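Uncharacterized protein (Pseudomonas aeruginosa, PDB 4NG2) probably acts as an antiactivator in quorum sensing, binding the transcription regulator LasR and blocking its action. Local coordinates at residues I55-R60 with T92-A97; K28-E33 with P48-P53. All coordinates share one frame; numbering follows the deposited sequence.

Interaction 1. Residues I55-R60 with T92-A97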
loop_
_atom_site.group_PDB
_atom_site.type_symbol
_atom_site.label_atom_id
_atom_site.label_comp_id
_atom_site.label_asym_id
_atom_site.label_seq_id
_atom_site.Cartn_x
_atom_site.Cartn_y
_atom_site.Cartn_z
ATOM N N ILE E 55 12.225 -3.527 -12.755
ATOM C CA ILE E 55 12.295 -4.396 -11.577
ATOM C C ILE E 55 13.747 -4.828 -11.331
ATOM O O ILE E 55 14.310 -4.590 -10.246
ATOM C CB ILE E 55 11.316 -5.620 -11.670
ATOM C CG1 ILE E 55 9.857 -5.150 -11.582
ATOM C CG2 ILE E 55 11.588 -6.642 -10.559
ATOM C CD1 ILE E 55 9.404 -4.836 -10.177
ATOM N N ASP E 56 14.376 -5.421 -12.336
ATOM C CA ASP E 56 15.775 -5.833 -12.168
ATOM C C ASP E 56 16.746 -4.700 -11.816
ATOM O O ASP E 56 17.711 -4.927 -11.093
ATOM C CB ASP E 56 16.277 -6.630 -13.371
ATOM C CG ASP E 56 15.549 -7.966 -13.532
ATOM O OD1 ASP E 56 15.298 -8.659 -12.505
ATOM O OD2 ASP E 56 15.234 -8.318 -14.696
ATOM N N LYS E 57 16.501 -3.485 -12.295
ATOM C CA LYS E 57 17.396 -2.389 -11.937
ATOM C C LYS E 57 17.300 -2.122 -10.449
ATOM O O LYS E 57 18.293 -1.841 -9.788
ATOM C CB LYS E 57 17.121 -1.108 -12.740
ATOM C CG LYS E 57 18.222 -0.034 -12.569
ATOM C CD LYS E 57 17.911 1.268 -13.325
ATOM C CE LYS E 57 17.747 1.044 -14.837
ATOM N NZ LYS E 57 17.709 2.331 -15.604
ATOM N N GLY E 58 16.094 -2.221 -9.918
ATOM C CA GLY E 58 15.915 -2.090 -8.484
ATOM C C GLY E 58 16.486 -3.256 -7.689
ATOM O O GLY E 58 16.941 -3.066 -6.563
ATOM N N VAL E 59 16.440 -4.470 -8.239
ATOM C CA VAL E 59 17.034 -5.610 -7.539
ATOM C C VAL E 59 18.560 -5.470 -7.514
ATOM O O VAL E 59 19.168 -5.440 -6.442
ATOM C CB VAL E 59 16.633 -6.966 -8.154
ATOM C CG1 VAL E 59 17.363 -8.094 -7.439
ATOM C CG2 VAL E 59 15.136 -7.171 -8.051
ATOM N N ARG E 60 19.172 -5.348 -8.690
ATOM C CA ARG E 60 20.620 -5.167 -8.761
ATOM C C ARG E 60 21.100 -3.970 -7.949
ATOM O O ARG E 60 22.083 -4.059 -7.213
ATOM C CB ARG E 60 21.112 -5.040 -10.213
ATOM C CG ARG E 60 22.636 -4.900 -10.307
ATOM C CD ARG E 60 23.134 -4.870 -11.744
ATOM N NE ARG E 60 23.100 -6.189 -12.384
ATOM C CZ ARG E 60 23.220 -6.394 -13.696
ATOM N NH1 ARG E 60 23.377 -5.369 -14.527
ATOM N NH2 ARG E 60 23.179 -7.626 -14.183
ATOM N N THR E 92 8.368 3.319 -9.618
ATOM C CA THR E 92 7.764 2.584 -8.523
ATOM C C THR E 92 8.070 1.100 -8.644
ATOM O O THR E 92 8.086 0.399 -7.647
ATOM C CB THR E 92 6.244 2.858 -8.360
ATOM O OG1 THR E 92 5.552 2.558 -9.573
ATOM C CG2 THR E 92 6.012 4.301 -8.021
ATOM N N ALA E 93 8.325 0.619 -9.857
ATOM C CA ALA E 93 8.741 -0.768 -10.017
ATOM C C ALA E 93 10.113 -0.938 -9.400
ATOM O O ALA E 93 10.391 -1.937 -8.733
ATOM C CB ALA E 93 8.753 -1.169 -11.474
ATOM N N PHE E 94 10.966 0.060 -9.609
ATOM C CA PHE E 94 12.305 0.046 -9.048
ATOM C C PHE E 94 12.247 0.138 -7.530
ATOM O O PHE E 94 13.035 -0.497 -6.844
ATOM C CB PHE E 94 13.128 1.199 -9.639
ATOM C CG PHE E 94 14.392 1.497 -8.891
ATOM C CD1 PHE E 94 14.362 2.178 -7.692
ATOM C CD2 PHE E 94 15.614 1.089 -9.388
ATOM C CE1 PHE E 94 15.527 2.455 -6.992
ATOM C CE2 PHE E 94 16.791 1.359 -8.689
ATOM C CZ PHE E 94 16.739 2.049 -7.479
ATOM N N GLU E 95 11.335 0.934 -6.992
ATOM C CA GLU E 95 11.265 1.085 -5.540
ATOM C C GLU E 95 10.816 -0.208 -4.885
ATOM O O GLU E 95 11.369 -0.626 -3.866
ATOM C CB GLU E 95 10.278 2.179 -5.145
ATOM C CG GLU E 95 10.588 3.545 -5.697
ATOM C CD GLU E 95 9.531 4.571 -5.329
ATOM O OE1 GLU E 95 8.355 4.193 -5.079
ATOM O OE2 GLU E 95 9.882 5.763 -5.285
ATOM N N VAL E 96 9.783 -0.817 -5.470
ATOM C CA VAL E 96 9.242 -2.063 -4.963
ATOM C C VAL E 96 10.333 -3.146 -4.993
ATOM O O VAL E 96 10.548 -3.826 -4.000
ATOM C CB VAL E 96 7.943 -2.501 -5.713
ATOM C CG1 VAL E 96 7.538 -3.914 -5.326
ATOM C CG2 VAL E 96 6.805 -1.559 -5.388
ATOM N N ALA E 97 11.056 -3.269 -6.103
ATOM C CA ALA E 97 12.091 -4.302 -6.214
ATOM C C ALA E 97 13.213 -4.098 -5.198
ATOM O O ALA E 97 13.570 -5.013 -4.465
ATOM C CB ALA E 97 12.654 -4.352 -7.618
#
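A93 opens the contact from the helix 92-97 side by meeting I55: its CB lies 3.9 Å from I55 CD1, and I55 CD1 also lies 3.4 Å from A93 O. In the isoleucine, chi1 -69° sets CG1 beside the backbone N, 4.1 Å from A93 CB, and the second torsion carries CD1 on to A93 O; the other branch, CG2, meets A97. One residue on, F94 comes to the backbone of G58, where G58 CA and F94 CA are 4.2 Å apart. The ring carbon F94 CD2 sits 3.3 Å from G58 CA, the ring being oblique to that atom, and F94 CE2 passes K57 O at 3.7 Å. With CG anti to its backbone N (chi1 165°), F94 CG itself also lies near G58 CA, while L85 touches the phenylalanine from outside the pair. This is a close helix-helix crossing in the helical part of the core, with strand 31-34 against I55 and A97: the axes of the short segments approach to 7.1 Å at -39°, and no hydrogen bond links them. G58 has no side chain, so the ring meets its CA directly. E95 faces the other way, forming a salt bridge with R82 of its own chain and another with R82 of the second subunit. A97 directs its CB at helix 55-60, touching I55 O, I55 CG2 and, at 3.8 Å, V59 CG2.

Interaction 2. Residues K28-E33 with P48-P53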
loop_
_atom_site.group_PDB
_atom_site.type_symbol
_atom_site.label_atom_id
_atom_site.label_comp_id
_atom_site.label_asym_id
_atom_site.label_seq_id
_atom_site.Cartn_x
_atom_site.Cartn_y
_atom_site.Cartn_z
ATOM N N LYS E 28 -0.819 -12.054 -18.433
ATOM C CA LYS E 28 0.382 -12.873 -18.562
ATOM C C LYS E 28 1.595 -11.956 -18.659
ATOM O O LYS E 28 2.548 -12.069 -17.894
ATOM C CB LYS E 28 0.296 -13.737 -19.827
ATOM C CG LYS E 28 0.087 -15.233 -19.593
ATOM C CD LYS E 28 0.252 -16.023 -20.893
ATOM C CE LYS E 28 -0.830 -15.681 -21.920
ATOM N NZ LYS E 28 -1.799 -16.814 -22.155
ATOM N N ASP E 29 1.516 -11.025 -19.599
ATOM C CA ASP E 29 2.627 -10.153 -19.963
ATOM C C ASP E 29 3.010 -9.123 -18.889
ATOM O O ASP E 29 4.189 -8.773 -18.732
ATOM C CB ASP E 29 2.266 -9.428 -21.259
ATOM C CG ASP E 29 1.912 -10.389 -22.389
ATOM O OD1 ASP E 29 2.416 -11.542 -22.391
ATOM O OD2 ASP E 29 1.129 -9.988 -23.278
ATOM N N LEU E 30 2.003 -8.650 -18.158
ATOM C CA LEU E 30 2.167 -7.591 -17.172
ATOM C C LEU E 30 2.693 -8.087 -15.841
ATOM O O LEU E 30 2.937 -7.285 -14.939
ATOM C CB LEU E 30 0.843 -6.873 -16.959
ATOM C CG LEU E 30 0.274 -6.266 -18.241
ATOM C CD1 LEU E 30 -1.143 -5.730 -18.030
ATOM C CD2 LEU E 30 1.216 -5.173 -18.739
ATOM N N MET E 31 2.883 -9.400 -15.716
ATOM C CA MET E 31 3.479 -9.979 -14.503
ATOM C C MET E 31 5.015 -9.835 -14.480
ATOM O O MET E 31 5.668 -9.931 -15.512
ATOM C CB MET E 31 3.078 -11.458 -14.350
ATOM C CG MET E 31 1.584 -11.714 -14.111
ATOM S SD MET E 31 0.944 -11.164 -12.504
ATOM C CE MET E 31 1.843 -12.154 -11.311
ATOM N N VAL E 32 5.581 -9.614 -13.298
ATOM C CA VAL E 32 7.008 -9.415 -13.159
ATOM C C VAL E 32 7.523 -10.176 -11.937
ATOM O O VAL E 32 6.781 -10.376 -10.971
ATOM C CB VAL E 32 7.367 -7.904 -13.025
ATOM C CG1 VAL E 32 6.957 -7.125 -14.290
ATOM C CG2 VAL E 32 6.735 -7.301 -11.765
ATOM N N GLU E 33 8.789 -10.596 -11.965
ATOM C CA GLU E 33 9.341 -11.400 -10.876
ATOM C C GLU E 33 10.530 -10.750 -10.166
ATOM O O GLU E 33 11.474 -10.263 -10.798
ATOM C CB GLU E 33 9.755 -12.791 -11.380
ATOM C CG GLU E 33 8.979 -13.287 -12.601
ATOM C CD GLU E 33 7.551 -13.688 -12.275
ATOM O OE1 GLU E 33 7.304 -14.186 -11.150
ATOM O OE2 GLU E 33 6.681 -13.494 -13.151
ATOM N N PRO E 48 0.895 -2.607 -13.954
ATOM C CA PRO E 48 0.017 -2.035 -14.977
ATOM C C PRO E 48 0.677 -1.943 -16.343
ATOM O O PRO E 48 -0.030 -1.840 -17.347
ATOM C CB PRO E 48 -0.289 -0.630 -14.441
ATOM C CG PRO E 48 -0.128 -0.767 -12.950
ATOM C CD PRO E 48 1.021 -1.730 -12.778
ATOM N N VAL E 49 2.004 -1.947 -16.376
ATOM C CA VAL E 49 2.716 -1.932 -17.637
ATOM C C VAL E 49 3.867 -2.904 -17.541
ATOM O O VAL E 49 4.280 -3.255 -16.435
ATOM C CB VAL E 49 3.268 -0.530 -17.975
ATOM C CG1 VAL E 49 2.188 0.515 -17.806
ATOM C CG2 VAL E 49 4.464 -0.205 -17.109
ATOM N N PRO E 50 4.391 -3.348 -18.699
ATOM C CA PRO E 50 5.572 -4.214 -18.646
ATOM C C PRO E 50 6.701 -3.434 -17.994
ATOM O O PRO E 50 6.945 -2.285 -18.366
ATOM C CB PRO E 50 5.877 -4.497 -20.126
ATOM C CG PRO E 50 5.227 -3.384 -20.885
ATOM C CD PRO E 50 4.012 -2.995 -20.083
ATOM N N ALA E 51 7.374 -4.047 -17.031
ATOM C CA ALA E 51 8.337 -3.335 -16.222
ATOM C C ALA E 51 9.413 -4.220 -15.610
ATOM O O ALA E 51 10.023 -3.833 -14.599
ATOM C CB ALA E 51 7.605 -2.553 -15.113
ATOM N N GLN E 52 9.657 -5.390 -16.206
ATOM C CA GLN E 52 10.702 -6.303 -15.702
ATOM C C GLN E 52 12.107 -5.662 -15.582
ATOM O O GLN E 52 12.765 -5.795 -14.533
ATOM C CB GLN E 52 10.752 -7.602 -16.522
ATOM C CG GLN E 52 10.358 -8.854 -15.716
ATOM C CD GLN E 52 11.421 -9.232 -14.708
ATOM O OE1 GLN E 52 12.597 -9.113 -15.005
ATOM N NE2 GLN E 52 11.021 -9.685 -13.518
ATOM N N PRO E 53 12.558 -4.935 -16.632
ATOM C CA PRO E 53 13.845 -4.230 -16.520
ATOM C C PRO E 53 13.874 -3.259 -15.350
ATOM O O PRO E 53 14.815 -3.324 -14.565
ATOM C CB PRO E 53 13.964 -3.464 -17.835
ATOM C CG PRO E 53 12.995 -4.156 -18.798
ATOM C CD PRO E 53 11.880 -4.671 -17.917
#
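L30 meets the V49-P50 peptide and V32 the start of helix 52-66 in the close part of this contact. Strand 31-34 forms a two-stranded antiparallel hairpin with 43-46; here the turn K28-M31, of type I, and the strand it leads into pack against the loop and first residues of helix 52-66, with A51 at the N-cap position. The CA atoms pair L30 with P50 at 5.0 Å and V32 with Q52 at 5.5 Å, while the end-to-end CA directions of 30-33 and 48-52 differ by 42°. At the first pair, one leucine branch does most of the touching: L30 CD2 lies over the V49-P50 peptide, 3.7 Å from P50 N, and it also meets the proline ring carbon P50 CD at 3.8 Å. V32 directs its CB at the other segment. Its CG1, beside the backbone N (chi1 -62°), reaches the start of the helix, 3.7 Å from the backbone Q52 N and 4.0 Å from A51 C. The neighbouring strand supports this apolar side, L45 packing on V32 and L46 on L30.

The margins are looser. P50 and E33 are exposed, and the E33 carboxylate turns to S44 through a weak hydrogen bond rather than to the helix. The aliphatic part of Q52 still borders the valine, with Q52 CG 4.1 Å from V32 CB.

In the fold
From the N terminus, the chain passes helix 19-25 and the turn at K28-M31 before entering strand 31-34. Interaction 2 then closes a short loop: the 14 residues between its segments include strand 43-46, and the return brings 48-53 back beside 28-33. Interaction 1 follows in series, without nesting or crossing, and its 31 intervening residues hold the rest of helix 52-66, helix 74-83 and the start of helix 88-107. Helix 52-66 serves both contacts, whose centres lie about 12 Å apart. They also meet directly, I55 CG1 lying 3.8 Å from V32 CG2 and A93 CB 4.1 Å from A51 CB, so the hairpin (V32) and the loop before helix 52-66 (A51) both join the helical core.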